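Local coordinates for MutT/nudix family protein (PDB 4HFQ), which hydrolyses UDP-linked precursors of peptidoglycan biosynthesis, acting as a UDP-X diphosphatase of the Nudix family, at residues Leu10-Ile14 with Leu40-Leu44; Met70-Ile76 with Ala94-Gly100. All coordinates share one frame. Residues are numbered along the deposited sequence.

The two contacts share no secondary-structure element: their centres lie 28 Å apart and their nearest atoms about 12 Å. Contact 1 joins two helices of the N-terminal region, its centre about 20 Å from that of the chain, whereas contact 2 pairs two strands of the Nudix domain's sheet, its centre about 8 Å from it. Both are largely buried, and both touch the second subunit of the dimer, so peripheral does not mean exposed. Their chemistry follows their elements. Leucine, isoleucine and methionine tips hold the helices by dispersion, while backbone hydrogen bonds and Arg73 NH1 to Leu95 O join the strands. Glycines let the backbones come close; the Asp71-Arg73 salt bridge, within one strand, fixes the arginine.

Contact 1. Residues Leu10-Ile14 with Leu40-Leu44; sequences LQRMI and LSEML
Leu10 (t,p) reaches over from helix 3-23 to overlap three side chains of helix 27-47: its CD1 lies 4.1 Å from Leu40 CD2 and 4.2 Å from Met43 CE, and its CD2 lies 3.8 Å from CD1 of Leu44 (t,p). Both segments are regular alpha-helix and run antiparallel (signed crossing angle -161°) with axes 11.4 Å apart; the CA atoms of Ile14 and Leu40 are the nearest across the segments, 7.3 Å. At this wide spacing long side chains fill the gap. Leu40 (m,t) points across, placing CD2 3.7 Å from Met13 CE and CD1 4.2 Å from Ile14 CG1. Met13 (m,t,m) and Met43 (t,t,p) meet by their methyls, CE to CE 4.3 Å, their flexible thioethers adapting. This is the antiparallel pairing of a helical hairpin. On another side of helix 3-23, Arg12 forms salt bridges to Asp35 and Glu101 of the second subunit; Met13 also packs on Met43 of that subunit. Between the segments cohesion is wholly apolar, resting on shape and dispersion.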
loop_
_atom_site.group_PDB
_atom_site.type_symbol
_atom_site.label_atom_id
_atom_site.label_comp_id
_atom_site.label_asym_id
_atom_site.label_seq_id
_atom_site.Cartn_x
_atom_site.Cartn_y
_atom_site.Cartn_z
ATOM N N LEU A 10 6.545 6.375 -13.147
ATOM C CA LEU A 10 7.217 7.348 -12.295
ATOM C C LEU A 10 7.128 6.962 -10.815
ATOM O O LEU A 10 8.124 6.987 -10.074
ATOM C CB LEU A 10 6.648 8.751 -12.538
ATOM C CG LEU A 10 7.170 9.913 -11.692
ATOM C CD1 LEU A 10 8.607 10.235 -12.037
ATOM C CD2 LEU A 10 6.300 11.160 -11.831
ATOM N N GLN A 11 5.920 6.622 -10.395
ATOM C CA GLN A 11 5.652 6.270 -9.018
ATOM C C GLN A 11 6.556 5.084 -8.612
ATOM O O GLN A 11 7.190 5.096 -7.544
ATOM C CB GLN A 11 4.168 5.954 -8.942
ATOM C CG GLN A 11 3.620 5.707 -7.569
ATOM C CD GLN A 11 2.278 5.014 -7.693
ATOM O OE1 GLN A 11 2.208 3.814 -7.942
ATOM N NE2 GLN A 11 1.188 5.797 -7.550
ATOM N N ARG A 12 6.667 4.086 -9.471
ATOM C CA ARG A 12 7.470 2.909 -9.187
ATOM C C ARG A 12 8.971 3.223 -9.137
ATOM O O ARG A 12 9.697 2.766 -8.236
ATOM C CB ARG A 12 7.164 1.802 -10.206
ATOM C CG ARG A 12 7.949 0.535 -9.975
ATOM C CD ARG A 12 7.585 -0.153 -8.669
ATOM N NE ARG A 12 8.452 -1.305 -8.460
ATOM C CZ ARG A 12 8.875 -1.731 -7.275
ATOM N NH1 ARG A 12 8.478 -1.151 -6.129
ATOM N NH2 ARG A 12 9.717 -2.756 -7.235
ATOM N N MET A 13 9.448 4.018 -10.093
ATOM C CA MET A 13 10.871 4.359 -10.106
ATOM C C MET A 13 11.280 5.215 -8.919
ATOM O O MET A 13 12.379 5.020 -8.362
ATOM C CB MET A 13 11.226 5.052 -11.412
ATOM C CG MET A 13 11.153 4.092 -12.578
ATOM S SD MET A 13 11.929 4.660 -14.095
ATOM C CE MET A 13 10.792 5.962 -14.517
ATOM N N ILE A 14 10.401 6.107 -8.464
ATOM C CA ILE A 14 10.669 6.840 -7.234
ATOM C C ILE A 14 10.824 5.853 -6.072
ATOM O O ILE A 14 11.773 5.939 -5.288
ATOM C CB ILE A 14 9.566 7.887 -6.938
ATOM C CG1 ILE A 14 9.647 9.045 -7.946
ATOM C CG2 ILE A 14 9.672 8.387 -5.495
ATOM C CD1 ILE A 14 8.398 9.901 -8.028
ATOM N N LEU A 40 14.574 11.885 -12.287
ATOM C CA LEU A 40 13.133 11.720 -12.127
ATOM C C LEU A 40 12.478 13.068 -11.863
ATOM O O LEU A 40 11.414 13.346 -12.392
ATOM C CB LEU A 40 12.807 10.722 -11.012
ATOM C CG LEU A 40 13.173 9.271 -11.321
ATOM C CD1 LEU A 40 13.170 8.390 -10.076
ATOM C CD2 LEU A 40 12.311 8.639 -12.406
ATOM N N SER A 41 13.149 13.892 -11.061
ATOM C CA SER A 41 12.673 15.226 -10.721
ATOM C C SER A 41 12.637 16.157 -11.946
ATOM O O SER A 41 11.681 16.912 -12.136
ATOM C CB SER A 41 13.552 15.811 -9.611
ATOM O OG SER A 41 13.577 14.955 -8.473
ATOM N N GLU A 42 13.663 16.087 -12.788
ATOM C CA GLU A 42 13.730 16.879 -14.020
ATOM C C GLU A 42 12.664 16.426 -14.995
ATOM O O GLU A 42 11.990 17.242 -15.623
ATOM C CB GLU A 42 15.107 16.765 -14.664
ATOM C CG GLU A 42 16.199 17.474 -13.892
ATOM C CD GLU A 42 17.598 17.074 -14.314
ATOM O OE1 GLU A 42 17.780 16.561 -15.444
ATOM O OE2 GLU A 42 18.527 17.290 -13.508
ATOM N N MET A 43 12.488 15.119 -15.109
ATOM C CA MET A 43 11.517 14.568 -16.029
ATOM C C MET A 43 10.094 14.920 -15.603
ATOM O O MET A 43 9.279 15.307 -16.440
ATOM C CB MET A 43 11.699 13.053 -16.156
ATOM C CG MET A 43 10.692 12.424 -17.108
ATOM S SD MET A 43 10.995 10.686 -17.329
ATOM C CE MET A 43 10.369 10.096 -15.796
ATOM N N LEU A 44 9.805 14.813 -14.312
ATOM C CA LEU A 44 8.496 15.195 -13.805
ATOM C C LEU A 44 8.191 16.669 -14.068
ATOM O O LEU A 44 7.063 17.010 -14.460
ATOM C CB LEU A 44 8.382 14.866 -12.319
ATOM C CG LEU A 44 7.113 15.458 -11.696
ATOM C CD1 LEU A 44 5.873 14.867 -12.355
ATOM C CD2 LEU A 44 7.100 15.273 -10.187
#

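Contact 2. Residues Met70-Ile76 with Ala94-Gly100. With SO4 (sulfate ion), chain F.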
loop_
_atom_site.group_PDB
_atom_site.type_symbol
_atom_site.label_atom_id
_atom_site.label_comp_id
_atom_site.label_asym_id
_atom_site.label_seq_id
_atom_site.Cartn_x
_atom_site.Cartn_y
_atom_site.Cartn_z
ATOM N N MET A 70 -1.344 4.415 3.993
ATOM C CA MET A 70 -2.667 4.141 4.560
ATOM C C MET A 70 -3.658 5.267 4.303
ATOM O O MET A 70 -3.357 6.447 4.524
ATOM C CB MET A 70 -2.575 3.899 6.077
ATOM C CG MET A 70 -3.928 3.721 6.775
ATOM S SD MET A 70 -3.791 3.366 8.541
ATOM C CE MET A 70 -2.125 2.702 8.496
ATOM N N ASP A 71 -4.833 4.887 3.815
ATOM C CA ASP A 71 -6.015 5.758 3.842
ATOM C C ASP A 71 -7.124 4.953 4.492
ATOM O O ASP A 71 -7.268 3.740 4.251
ATOM C CB ASP A 71 -6.411 6.184 2.419
ATOM C CG ASP A 71 -7.620 7.085 2.383
ATOM O OD1 ASP A 71 -7.462 8.300 2.547
ATOM O OD2 ASP A 71 -8.746 6.581 2.169
ATOM N N VAL A 72 -7.873 5.612 5.368
ATOM C CA VAL A 72 -9.018 4.962 6.050
ATOM C C VAL A 72 -10.306 5.693 5.738
ATOM O O VAL A 72 -10.315 6.921 5.615
ATOM C CB VAL A 72 -8.817 4.828 7.591
ATOM C CG1 VAL A 72 -7.633 3.919 7.890
ATOM C CG2 VAL A 72 -8.658 6.189 8.283
ATOM N N ARG A 73 -11.387 4.929 5.593
ATOM C CA ARG A 73 -12.698 5.486 5.271
ATOM C C ARG A 73 -13.753 4.771 6.084
ATOM O O ARG A 73 -13.599 3.590 6.428
ATOM C CB ARG A 73 -13.051 5.343 3.790
ATOM C CG ARG A 73 -12.123 6.081 2.834
ATOM C CD ARG A 73 -12.306 7.581 2.946
ATOM N NE ARG A 73 -11.065 8.279 2.596
ATOM C CZ ARG A 73 -10.923 9.598 2.583
ATOM N NH1 ARG A 73 -11.959 10.397 2.832
ATOM N NH2 ARG A 73 -9.751 10.133 2.292
ATOM N N ALA A 74 -14.835 5.502 6.377
ATOM C CA ALA A 74 -15.969 4.980 7.136
ATOM C C ALA A 74 -17.204 4.850 6.251
ATOM O O ALA A 74 -17.590 5.792 5.569
ATOM C CB ALA A 74 -16.283 5.902 8.304
ATOM N N TRP A 75 -17.817 3.675 6.329
ATOM C CA TRP A 75 -19.078 3.365 5.667
ATOM C C TRP A 75 -20.153 3.284 6.725
ATOM O O TRP A 75 -20.193 2.348 7.510
ATOM C CB TRP A 75 -18.924 2.054 4.930
ATOM C CG TRP A 75 -20.159 1.569 4.238
ATOM C CD1 TRP A 75 -21.136 0.705 4.725
ATOM C CD2 TRP A 75 -20.559 1.898 2.871
ATOM N NE1 TRP A 75 -22.080 0.467 3.750
ATOM C CE2 TRP A 75 -21.797 1.162 2.619
ATOM C CE3 TRP A 75 -20.025 2.701 1.859
ATOM C CZ2 TRP A 75 -22.465 1.251 1.408
ATOM C CZ3 TRP A 75 -20.710 2.772 0.645
ATOM C CH2 TRP A 75 -21.894 2.045 0.426
ATOM N N ILE A 76 -20.976 4.334 6.768
ATOM C CA ILE A 76 -22.018 4.508 7.793
ATOM C C ILE A 76 -23.359 4.561 7.074
ATOM O O ILE A 76 -23.597 5.454 6.275
ATOM C CB ILE A 76 -21.767 5.832 8.544
ATOM C CG1 ILE A 76 -20.377 5.819 9.218
ATOM C CG2 ILE A 76 -22.883 6.103 9.556
ATOM C CD1 ILE A 76 -19.770 7.187 9.420
ATOM N N ALA A 94 -17.231 12.812 -0.071
ATOM C CA ALA A 94 -16.541 11.517 0.121
ATOM C C ALA A 94 -16.985 10.869 1.413
ATOM O O ALA A 94 -17.604 11.503 2.266
ATOM C CB ALA A 94 -15.023 11.698 0.128
ATOM N N LEU A 95 -16.630 9.591 1.583
ATOM C CA LEU A 95 -16.834 8.928 2.875
ATOM C C LEU A 95 -15.911 9.594 3.895
ATOM O O LEU A 95 -14.787 9.997 3.531
ATOM C CB LEU A 95 -16.467 7.439 2.802
ATOM C CG LEU A 95 -17.193 6.566 1.780
ATOM C CD1 LEU A 95 -16.559 5.186 1.717
ATOM C CD2 LEU A 95 -18.659 6.417 2.160
ATOM N N PRO A 96 -16.345 9.724 5.163
ATOM C CA PRO A 96 -15.443 10.257 6.188
ATOM C C PRO A 96 -14.158 9.429 6.257
ATOM O O PRO A 96 -14.179 8.228 6.017
ATOM C CB PRO A 96 -16.247 10.118 7.490
ATOM C CG PRO A 96 -17.679 10.128 7.035
ATOM C CD PRO A 96 -17.668 9.387 5.722
ATOM N N GLY A 97 -13.054 10.093 6.568
ATOM C CA GLY A 97 -11.753 9.421 6.710
ATOM C C GLY A 97 -10.618 10.325 6.299
ATOM O O GLY A 97 -10.718 11.561 6.360
ATOM N N GLY A 98 -9.520 9.708 5.884
ATOM C CA GLY A 98 -8.298 10.447 5.576
ATOM C C GLY A 98 -7.110 9.529 5.736
ATOM O O GLY A 98 -7.250 8.342 5.898
ATOM N N PHE A 99 -5.913 10.087 5.670
ATOM C CA PHE A 99 -4.734 9.247 5.800
ATOM C C PHE A 99 -4.639 8.674 7.215
ATOM O O PHE A 99 -5.135 9.266 8.188
ATOM C CB PHE A 99 -3.455 9.983 5.333
ATOM C CG PHE A 99 -2.971 11.037 6.277
ATOM C CD1 PHE A 99 -2.121 10.704 7.327
ATOM C CD2 PHE A 99 -3.330 12.376 6.105
ATOM C CE1 PHE A 99 -1.658 11.677 8.203
ATOM C CE2 PHE A 99 -2.870 13.359 6.989
ATOM C CZ PHE A 99 -2.040 13.001 8.044
ATOM N N GLY A 100 -4.049 7.487 7.310
ATOM C CA GLY A 100 -3.767 6.839 8.598
ATOM C C GLY A 100 -2.597 7.509 9.273
ATOM O O GLY A 100 -1.531 7.620 8.690
HETATM S S SO4 F . -12.429 14.048 4.044
HETATM O O1 SO4 F . -12.637 15.476 3.694
HETATM O O2 SO4 F . -11.279 13.955 4.974
HETATM O O3 SO4 F . -13.640 13.499 4.686
HETATM O O4 SO4 F . -12.149 13.255 2.826
#
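Ala94 brings its CB to 4.3 Å from Arg73 NH1, a small residue beside the guanidinium. Leu95 O accepts a 2.9 Å hydrogen bond from Arg73 NH1 while Leu95 CD2 packs 4.0 Å from Trp75 CE3. Pro96 O receives Ala74 N at 2.8 Å, and Pro96 CG lies 4.3 Å from Ile76 CD1. Gly97, in a non-hydrogen-bonded pair with Arg73, has its CA 3.1 Å from Val72 O; a CB would strike that oxygen and Arg73 CA. Gly98, whose backbone angles suit glycine, forms the antiparallel hydrogen-bonded pair with Val72 (Val72 N to Gly98 O 2.8 Å, Gly98 N to Val72 O 2.9 Å) and probably opens the Nudix-box sequence, which continues into helix 106-118. Phe99, opposite Asp71, meets Tyr65 of the second subunit. Gly100 N closes the ladder on Met70 O at 3.1 Å; a CB here would strike Met70 SD. Asp71 pairs with Arg73 in a bidentate salt bridge (Arg73 NE to Asp71 OD2 and Arg73 NH2 to Asp71 OD1, both 2.9 Å) and also with Lys145. One carboxylate between two cations leaves this trio net positive, and Arg73 NH1 can still hydrogen-bond an anion, here sulfate O4 (2.9 Å), probably from the crystallisation liquor.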